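Local atomic coordinates of importin-95 (Chaetomium thermophilum, PDB entry 4XRI), a protein that acts as a nuclear import receptor of the importin-beta family, carrying protein cargo into the nucleus and probably binding a small GTPase. Residues D606-V611 / S634-A639; L613-T618 / E627-A632; N657-Q662 / D691-Y696. The protein carries 2 engineered substitutions. All blocks are in the same frame, centred on the assembly; numbering follows the deposited sequence.

Contact 1: D606-V611 / S634-A639; sequences DRIMQV and SALANA
Ile608 and Leu636 lie at the closest approach of two antiparallel helical segments, 606-611 on helix 605-616 and 634-639 on helix 625-640, with their CA atoms 8.5 Å apart. At that spacing the backbones do not meet, and the gap is bridged by three buried apolar side chains. Leu636 reaches across with CG anti to the backbone N (chi1 -172°); of its two methyls, CD2 touches both Met609 and Ile608, CD1 Ile608 alone of the two. CD2 does most of the touching: it sits 3.6 Å from Met609 CG and 3.7 Å from Met609 SD, and also 4.0 Å from Ile608 CG2. The other branch, Leu636 CD1, meets the far end of the isoleucine at Ile608 CD1, 4.1 Å away, so both arms of Ile608 are used. Met609 comes in from the flank of its helix; chi1 (-72°) sets its CG and chi2 (-53°) turns SD, so that both lie against Leu636 CD2. Ile601 touches both Ile608 and Leu636, Leu557 and Val594 pack on Ile608, and Tyr647 lies against Met609. Polar groups of 606-611 look to other partners: Asp606 forms a salt bridge with Lys646, and Arg607 one with Glu561. No hydrogen bond or charge pair crosses between 606-611 and 634-639; the pairing of these segments, on two successive antiparallel helices of this HEAT-repeat protein, therefore rests on apolar packing.

Contact 2: L613-T618 / E627-A632; sequences LQILST and EGVFAA
Leu616 and Val629 pack together near the connection between helix 605-616 and helix 625-640, an antiparallel pair of successive helices in this HEAT-repeat solenoid; their CA atoms are 7.4 Å apart, nearer than those of any other pair across the two segments. The tight side is wholly apolar. Val629 straddles two residues: CG1, anti to the backbone N (chi1 170°), presses on Leu616 CG at 3.6 Å, while CG2 meets Ile615 CG2 at 4.0 Å. Leu616 also touches Phe630, the two side chains crossing at about a right angle. Leu616 CD1 approaches Phe630 CE1 obliquely at 3.7 Å, and Leu616 CD2 lies at the ring edge, in plane, 4.0 Å from the same CE1. Phe654 of helix 648-660 packs on Leu616, and Cys587 of helix 573-597 on Val629, closing round this core. The loose side lies at the exposed Ser617 and Thr618, where the chain leaves the partner helix and Ser617 turns its hydroxyl to its own backbone. There Ser617 OG donates to Gln614 O over 2.7 Å, meeting the C=O at 119° from above the carbonyl plane, 36° out of it.

Contact 3: N657-Q662 / D691-Y696; sequences NALGNQ and DNFMNY
Tyr696 brings its CD1 and CE1 to the backbone of Gly660, oblique to the ring, with CD1 3.6 Å from Gly660 CA and 3.7 Å from Gly660 N, and CE1 3.8 Å from that CA. Having no side chain, Gly660 lets the ring come this near, and the CA atoms of the two residues stand only 6.0 Å apart. On the more buried side Leu659 takes over: its CB touches Tyr696 CB at 4.0 Å, and its CD1 reaches on to Phe693 CD1 at 4.1 Å, again oblique to the ring. Leu659 thus spans two aromatic residues one helical turn apart; with CG turned beside the backbone N (chi1 -82°), its branch runs from Tyr696 toward Phe693. The contact joins helix 648-660 to helix 690-701, two members of the HEAT-repeat stack separated in the chain by helix 665-682. That intervening helix backs the apolar part: Val675 touches both Leu659 and Phe693, and Ile672 adds to the cover of Leu659. Beyond, Ile721 of helix 711-725 packs on both Phe693 and Met694. A polar tie runs alongside, the Asn692 amide nitrogen ND2 being hydrogen-bonded to the hydroxyl of Tyr656, and further out Asp691 OD1 is hydrogen-bonded to the hydroxyl of Tyr732 in helix 730-743.

How the contacts relate
From the N terminus, helix 605-616 supplies first 606-611 and then 613-618; after a short turn, helix 625-640 returns with 627-632 and then 634-639. Contact 2 closes the inner loop of eight residues and contact 1 the outer one of 22, so contact 2 lies within contact 1, their centres about 10 Å apart along one antiparallel hairpin. Contact 3 follows in series: helix 648-660 leads through helix 665-682 to helix 690-701, and 28 residues separate its segments. It stands about 17 Å from contact 2, centre to centre, yet the two touch, Phe630 CZ lying 3.7 Å from Ala658 CB, which joins the hairpin to the following helices of the solenoid.

Contact 1: D606-V611 / S634-A639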
loop_
_atom_site.group_PDB
_atom_site.type_symbol
_atom_site.label_atom_id
_atom_site.label_comp_id
_atom_site.label_asym_id
_atom_site.label_seq_id
_atom_site.Cartn_x
_atom_site.Cartn_y
_atom_site.Cartn_z
ATOM N N ASP A 606 -13.231 -17.267 31.796
ATOM C CA ASP A 606 -14.209 -16.401 32.455
ATOM C C ASP A 606 -13.661 -14.998 32.694
ATOM O O ASP A 606 -14.330 -14.003 32.412
ATOM C CB ASP A 606 -14.656 -17.013 33.784
ATOM C CG ASP A 606 -15.628 -18.166 33.600
ATOM O OD1 ASP A 606 -15.799 -18.634 32.452
ATOM O OD2 ASP A 606 -16.217 -18.605 34.610
ATOM N N ARG A 607 -12.442 -14.932 33.218
ATOM C CA ARG A 607 -11.787 -13.658 33.490
ATOM C C ARG A 607 -11.545 -12.877 32.204
ATOM O O ARG A 607 -11.733 -11.661 32.157
ATOM C CB ARG A 607 -10.466 -13.888 34.223
ATOM C CG ARG A 607 -9.780 -12.612 34.676
ATOM C CD ARG A 607 -8.545 -12.919 35.501
ATOM N NE ARG A 607 -7.973 -11.710 36.088
ATOM C CZ ARG A 607 -6.898 -11.697 36.868
ATOM N NH1 ARG A 607 -6.274 -12.830 37.157
ATOM N NH2 ARG A 607 -6.446 -10.550 37.360
ATOM N N ILE A 608 -11.129 -13.589 31.162
ATOM C CA ILE A 608 -10.854 -12.980 29.867
ATOM C C ILE A 608 -12.099 -12.320 29.281
ATOM O O ILE A 608 -12.075 -11.143 28.924
ATOM C CB ILE A 608 -10.309 -14.016 28.864
ATOM C CG1 ILE A 608 -8.886 -14.426 29.242
ATOM C CG2 ILE A 608 -10.326 -13.456 27.453
ATOM C CD1 ILE A 608 -8.311 -15.521 28.367
ATOM N N MET A 609 -13.189 -13.074 29.194
ATOM C CA MET A 609 -14.427 -12.552 28.624
ATOM C C MET A 609 -15.024 -11.430 29.467
ATOM O O MET A 609 -15.641 -10.508 28.935
ATOM C CB MET A 609 -15.452 -13.674 28.449
ATOM C CG MET A 609 -15.112 -14.640 27.320
ATOM S SD MET A 609 -14.819 -13.795 25.749
ATOM C CE MET A 609 -16.456 -13.173 25.393
ATOM N N GLN A 610 -14.844 -11.506 30.782
ATOM C CA GLN A 610 -15.378 -10.479 31.675
ATOM C C GLN A 610 -14.755 -9.114 31.391
ATOM O O GLN A 610 -15.466 -8.120 31.256
ATOM C CB GLN A 610 -15.154 -10.860 33.141
ATOM C CG GLN A 610 -15.643 -9.825 34.145
ATOM C CD GLN A 610 -17.141 -9.883 34.372
ATOM O OE1 GLN A 610 -17.834 -10.735 33.815
ATOM N NE2 GLN A 610 -17.650 -8.975 35.200
ATOM N N VAL A 611 -13.431 -9.069 31.286
ATOM C CA VAL A 611 -12.743 -7.800 31.073
ATOM C C VAL A 611 -12.895 -7.329 29.628
ATOM O O VAL A 611 -13.013 -6.132 29.371
ATOM C CB VAL A 611 -11.235 -7.890 31.442
ATOM C CG1 VAL A 611 -10.496 -8.869 30.545
ATOM C CG2 VAL A 611 -10.586 -6.516 31.378
ATOM N N SER A 634 -12.003 -13.996 19.305
ATOM C CA SER A 634 -11.913 -14.992 18.243
ATOM C C SER A 634 -10.899 -16.070 18.599
ATOM O O SER A 634 -11.138 -17.261 18.385
ATOM C CB SER A 634 -11.532 -14.335 16.915
ATOM O OG SER A 634 -11.203 -15.310 15.940
ATOM N N ALA A 635 -9.769 -15.637 19.148
ATOM C CA ALA A 635 -8.722 -16.548 19.599
ATOM C C ALA A 635 -9.246 -17.476 20.688
ATOM O O ALA A 635 -9.012 -18.684 20.657
ATOM C CB ALA A 635 -7.523 -15.771 20.100
ATOM N N LEU A 636 -9.974 -16.904 21.640
ATOM C CA LEU A 636 -10.510 -17.672 22.756
ATOM C C LEU A 636 -11.546 -18.690 22.287
ATOM O O LEU A 636 -11.612 -19.805 22.808
ATOM C CB LEU A 636 -11.128 -16.744 23.802
ATOM C CG LEU A 636 -11.533 -17.459 25.091
ATOM C CD1 LEU A 636 -10.295 -17.986 25.804
ATOM C CD2 LEU A 636 -12.343 -16.553 26.003
ATOM N N ALA A 637 -12.349 -18.307 21.302
ATOM C CA ALA A 637 -13.364 -19.205 20.767
ATOM C C ALA A 637 -12.715 -20.385 20.051
ATOM O O ALA A 637 -13.155 -21.524 20.194
ATOM C CB ALA A 637 -14.303 -18.454 19.826
ATOM N N ASN A 638 -11.670 -20.103 19.278
ATOM C CA ASN A 638 -10.933 -21.137 18.560
ATOM C C ASN A 638 -10.238 -22.097 19.516
ATOM O O ASN A 638 -10.091 -23.284 19.225
ATOM C CB ASN A 638 -9.906 -20.505 17.620
ATOM C CG ASN A 638 -9.032 -21.538 16.930
ATOM O OD1 ASN A 638 -9.394 -22.071 15.881
ATOM N ND2 ASN A 638 -7.870 -21.817 17.512
ATOM N N ALA A 639 -9.821 -21.570 20.662
ATOM C CA ALA A 639 -9.081 -22.349 21.646
ATOM C C ALA A 639 -10.004 -23.205 22.509
ATOM O O ALA A 639 -9.708 -24.369 22.778
ATOM C CB ALA A 639 -8.249 -21.430 22.523
#

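Contact 2: L613-T618 / E627-A632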
loop_
_atom_site.group_PDB
_atom_site.type_symbol
_atom_site.label_atom_id
_atom_site.label_comp_id
_atom_site.label_asym_id
_atom_site.label_seq_id
_atom_site.Cartn_x
_atom_site.Cartn_y
_atom_site.Cartn_z
ATOM N N LEU A 613 -15.437 -7.877 27.530
ATOM C CA LEU A 613 -16.780 -7.361 27.298
ATOM C C LEU A 613 -16.978 -6.022 28.003
ATOM O O LEU A 613 -17.671 -5.141 27.496
ATOM C CB LEU A 613 -17.838 -8.365 27.762
ATOM C CG LEU A 613 -17.968 -9.622 26.900
ATOM C CD1 LEU A 613 -19.175 -10.450 27.326
ATOM C CD2 LEU A 613 -18.058 -9.258 25.429
ATOM N N GLN A 614 -16.366 -5.879 29.175
ATOM C CA GLN A 614 -16.411 -4.621 29.914
ATOM C C GLN A 614 -15.721 -3.503 29.139
ATOM O O GLN A 614 -16.146 -2.349 29.187
ATOM C CB GLN A 614 -15.764 -4.782 31.292
ATOM C CG GLN A 614 -16.685 -5.385 32.337
ATOM C CD GLN A 614 -15.999 -5.604 33.670
ATOM O OE1 GLN A 614 -14.800 -5.869 33.729
ATOM N NE2 GLN A 614 -16.759 -5.484 34.751
ATOM N N ILE A 615 -14.655 -3.854 28.429
ATOM C CA ILE A 615 -13.937 -2.889 27.608
ATOM C C ILE A 615 -14.787 -2.484 26.405
ATOM O O ILE A 615 -14.828 -1.311 26.034
ATOM C CB ILE A 615 -12.582 -3.452 27.138
ATOM C CG1 ILE A 615 -11.617 -3.551 28.321
ATOM C CG2 ILE A 615 -11.974 -2.578 26.056
ATOM C CD1 ILE A 615 -10.294 -4.188 27.978
ATOM N N LEU A 616 -15.483 -3.457 25.821
ATOM C CA LEU A 616 -16.378 -3.197 24.694
ATOM C C LEU A 616 -17.483 -2.206 25.050
ATOM O O LEU A 616 -17.820 -1.330 24.255
ATOM C CB LEU A 616 -17.009 -4.501 24.193
ATOM C CG LEU A 616 -16.177 -5.401 23.276
ATOM C CD1 LEU A 616 -17.030 -6.552 22.757
ATOM C CD2 LEU A 616 -15.590 -4.601 22.122
ATOM N N SER A 617 -18.042 -2.350 26.247
ATOM C CA SER A 617 -19.170 -1.527 26.674
ATOM C C SER A 617 -18.792 -0.058 26.844
ATOM O O SER A 617 -19.664 0.807 26.921
ATOM C CB SER A 617 -19.752 -2.060 27.986
ATOM O OG SER A 617 -18.817 -1.940 29.044
ATOM N N THR A 618 -17.494 0.220 26.904
ATOM C CA THR A 618 -17.020 1.585 27.092
ATOM C C THR A 618 -16.316 2.137 25.862
ATOM O O THR A 618 -15.792 3.248 25.888
ATOM C CB THR A 618 -16.061 1.679 28.282
ATOM O OG1 THR A 618 -14.946 0.804 28.071
ATOM C CG2 THR A 618 -16.775 1.273 29.533
ATOM N N GLU A 627 -11.752 -3.762 17.717
ATOM C CA GLU A 627 -11.202 -4.718 16.766
ATOM C C GLU A 627 -10.189 -5.638 17.438
ATOM O O GLU A 627 -10.143 -6.835 17.156
ATOM C CB GLU A 627 -10.560 -3.983 15.588
ATOM C CG GLU A 627 -10.094 -4.885 14.465
ATOM C CD GLU A 627 -9.897 -4.128 13.167
ATOM O OE1 GLU A 627 -9.273 -4.683 12.237
ATOM O OE2 GLU A 627 -10.373 -2.976 13.076
ATOM N N GLY A 628 -9.385 -5.072 18.334
ATOM C CA GLY A 628 -8.414 -5.843 19.087
ATOM C C GLY A 628 -9.091 -6.795 20.052
ATOM O O GLY A 628 -8.656 -7.932 20.228
ATOM N N VAL A 629 -10.164 -6.325 20.680
ATOM C CA VAL A 629 -10.958 -7.153 21.579
ATOM C C VAL A 629 -11.572 -8.334 20.832
ATOM O O VAL A 629 -11.523 -9.474 21.303
ATOM C CB VAL A 629 -12.083 -6.335 22.253
ATOM C CG1 VAL A 629 -13.047 -7.254 22.985
ATOM C CG2 VAL A 629 -11.490 -5.299 23.204
ATOM N N PHE A 630 -12.144 -8.053 19.666
ATOM C CA PHE A 630 -12.762 -9.086 18.841
ATOM C C PHE A 630 -11.751 -10.141 18.401
ATOM O O PHE A 630 -12.055 -11.336 18.364
ATOM C CB PHE A 630 -13.433 -8.456 17.618
ATOM C CG PHE A 630 -14.878 -8.101 17.839
ATOM C CD1 PHE A 630 -15.253 -7.289 18.897
ATOM C CD2 PHE A 630 -15.860 -8.578 16.988
ATOM C CE1 PHE A 630 -16.580 -6.964 19.105
ATOM C CE2 PHE A 630 -17.188 -8.256 17.190
ATOM C CZ PHE A 630 -17.550 -7.448 18.248
ATOM N N ALA A 631 -10.543 -9.689 18.081
ATOM C CA ALA A 631 -9.470 -10.585 17.664
ATOM C C ALA A 631 -9.083 -11.527 18.797
ATOM O O ALA A 631 -8.822 -12.712 18.574
ATOM C CB ALA A 631 -8.263 -9.788 17.201
ATOM N N ALA A 632 -9.061 -10.989 20.012
ATOM C CA ALA A 632 -8.749 -11.771 21.202
ATOM C C ALA A 632 -9.867 -12.764 21.515
ATOM O O ALA A 632 -9.607 -13.904 21.901
ATOM C CB ALA A 632 -8.505 -10.857 22.388
#

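Contact 3: N657-Q662 / D691-Y696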
loop_
_atom_site.group_PDB
_atom_site.type_symbol
_atom_site.label_atom_id
_atom_site.label_comp_id
_atom_site.label_asym_id
_atom_site.label_seq_id
_atom_site.Cartn_x
_atom_site.Cartn_y
_atom_site.Cartn_z
ATOM N N ASN A 657 -24.404 -6.279 17.194
ATOM C CA ASN A 657 -24.317 -4.835 17.019
ATOM C C ASN A 657 -23.182 -4.440 16.086
ATOM O O ASN A 657 -23.317 -3.514 15.287
ATOM C CB ASN A 657 -24.144 -4.150 18.372
ATOM C CG ASN A 657 -24.587 -2.705 18.348
ATOM O OD1 ASN A 657 -23.764 -1.789 18.356
ATOM N ND2 ASN A 657 -25.900 -2.491 18.306
ATOM N N ALA A 658 -22.065 -5.151 16.193
ATOM C CA ALA A 658 -20.934 -4.932 15.300
ATOM C C ALA A 658 -21.304 -5.329 13.875
ATOM O O ALA A 658 -20.931 -4.655 12.914
ATOM C CB ALA A 658 -19.719 -5.713 15.778
ATOM N N LEU A 659 -22.050 -6.423 13.753
ATOM C CA LEU A 659 -22.506 -6.909 12.454
ATOM C C LEU A 659 -23.409 -5.907 11.745
ATOM O O LEU A 659 -23.311 -5.721 10.534
ATOM C CB LEU A 659 -23.250 -8.240 12.611
ATOM C CG LEU A 659 -22.418 -9.520 12.711
ATOM C CD1 LEU A 659 -23.313 -10.695 13.067
ATOM C CD2 LEU A 659 -21.676 -9.783 11.406
ATOM N N GLY A 660 -24.294 -5.271 12.504
ATOM C CA GLY A 660 -25.294 -4.391 11.928
ATOM C C GLY A 660 -24.812 -2.981 11.641
ATOM O O GLY A 660 -25.528 -2.189 11.027
ATOM N N ASN A 661 -23.599 -2.665 12.078
ATOM C CA ASN A 661 -23.068 -1.312 11.933
ATOM C C ASN A 661 -22.001 -1.218 10.847
ATOM O O ASN A 661 -20.812 -1.388 11.114
ATOM C CB ASN A 661 -22.499 -0.825 13.265
ATOM C CG ASN A 661 -22.081 0.631 13.222
ATOM O OD1 ASN A 661 -22.530 1.395 12.365
ATOM N ND2 ASN A 661 -21.219 1.025 14.151
ATOM N N GLN A 662 -22.434 -0.935 9.623
ATOM C CA GLN A 662 -21.524 -0.842 8.488
ATOM C C GLN A 662 -20.773 0.484 8.469
ATOM O O GLN A 662 -19.803 0.644 7.727
ATOM C CB GLN A 662 -22.291 -1.022 7.179
ATOM C CG GLN A 662 -23.690 -1.579 7.362
ATOM C CD GLN A 662 -24.124 -2.460 6.211
ATOM O OE1 GLN A 662 -25.157 -3.129 6.283
ATOM N NE2 GLN A 662 -23.337 -2.471 5.142
ATOM N N ASP A 691 -29.791 -17.948 13.132
ATOM C CA ASP A 691 -30.895 -17.226 12.506
ATOM C C ASP A 691 -30.686 -15.726 12.662
ATOM O O ASP A 691 -30.964 -14.948 11.747
ATOM C CB ASP A 691 -32.244 -17.634 13.100
ATOM C CG ASP A 691 -33.417 -17.080 12.305
ATOM O OD1 ASP A 691 -33.609 -17.511 11.147
ATOM O OD2 ASP A 691 -34.148 -16.216 12.834
ATOM N N ASN A 692 -30.202 -15.329 13.835
ATOM C CA ASN A 692 -29.843 -13.940 14.085
ATOM C C ASN A 692 -28.682 -13.512 13.198
ATOM O O ASN A 692 -28.679 -12.406 12.656
ATOM C CB ASN A 692 -29.486 -13.733 15.557
ATOM C CG ASN A 692 -30.708 -13.673 16.447
ATOM O OD1 ASN A 692 -31.746 -13.142 16.056
ATOM N ND2 ASN A 692 -30.589 -14.215 17.653
ATOM N N PHE A 693 -27.703 -14.401 13.049
ATOM C CA PHE A 693 -26.574 -14.164 12.159
ATOM C C PHE A 693 -27.053 -13.922 10.735
ATOM O O PHE A 693 -26.697 -12.919 10.116
ATOM C CB PHE A 693 -25.601 -15.347 12.181
ATOM C CG PHE A 693 -24.836 -15.484 13.466
ATOM C CD1 PHE A 693 -24.658 -14.398 14.308
ATOM C CD2 PHE A 693 -24.292 -16.704 13.832
ATOM C CE1 PHE A 693 -23.953 -14.526 15.489
ATOM C CE2 PHE A 693 -23.587 -16.839 15.011
ATOM C CZ PHE A 693 -23.418 -15.750 15.841
ATOM N N MET A 694 -27.861 -14.850 10.228
ATOM C CA MET A 694 -28.375 -14.772 8.864
ATOM C C MET A 694 -29.131 -13.472 8.612
ATOM O O MET A 694 -28.968 -12.846 7.564
ATOM C CB MET A 694 -29.282 -15.969 8.559
ATOM C CG MET A 694 -28.544 -17.296 8.421
ATOM S SD MET A 694 -27.347 -17.299 7.070
ATOM C CE MET A 694 -28.433 -17.099 5.661
ATOM N N ASN A 695 -29.954 -13.068 9.575
ATOM C CA ASN A 695 -30.710 -11.827 9.457
ATOM C C ASN A 695 -29.804 -10.609 9.293
ATOM O O ASN A 695 -30.069 -9.739 8.459
ATOM C CB ASN A 695 -31.618 -11.640 10.673
ATOM C CG ASN A 695 -32.820 -12.564 10.649
ATOM O OD1 ASN A 695 -33.156 -13.139 9.614
ATOM N ND2 ASN A 695 -33.476 -12.707 11.792
ATOM N N TYR A 696 -28.731 -10.559 10.076
ATOM C CA TYR A 696 -27.777 -9.458 9.975
ATOM C C TYR A 696 -26.968 -9.528 8.684
ATOM O O TYR A 696 -26.738 -8.510 8.029
ATOM C CB TYR A 696 -26.834 -9.443 11.179
ATOM C CG TYR A 696 -27.398 -8.724 12.383
ATOM C CD1 TYR A 696 -27.370 -7.337 12.461
ATOM C CD2 TYR A 696 -27.958 -9.428 13.440
ATOM C CE1 TYR A 696 -27.883 -6.673 13.558
ATOM C CE2 TYR A 696 -28.476 -8.771 14.539
ATOM C CZ TYR A 696 -28.433 -7.395 14.594
ATOM O OH TYR A 696 -28.946 -6.736 15.686
#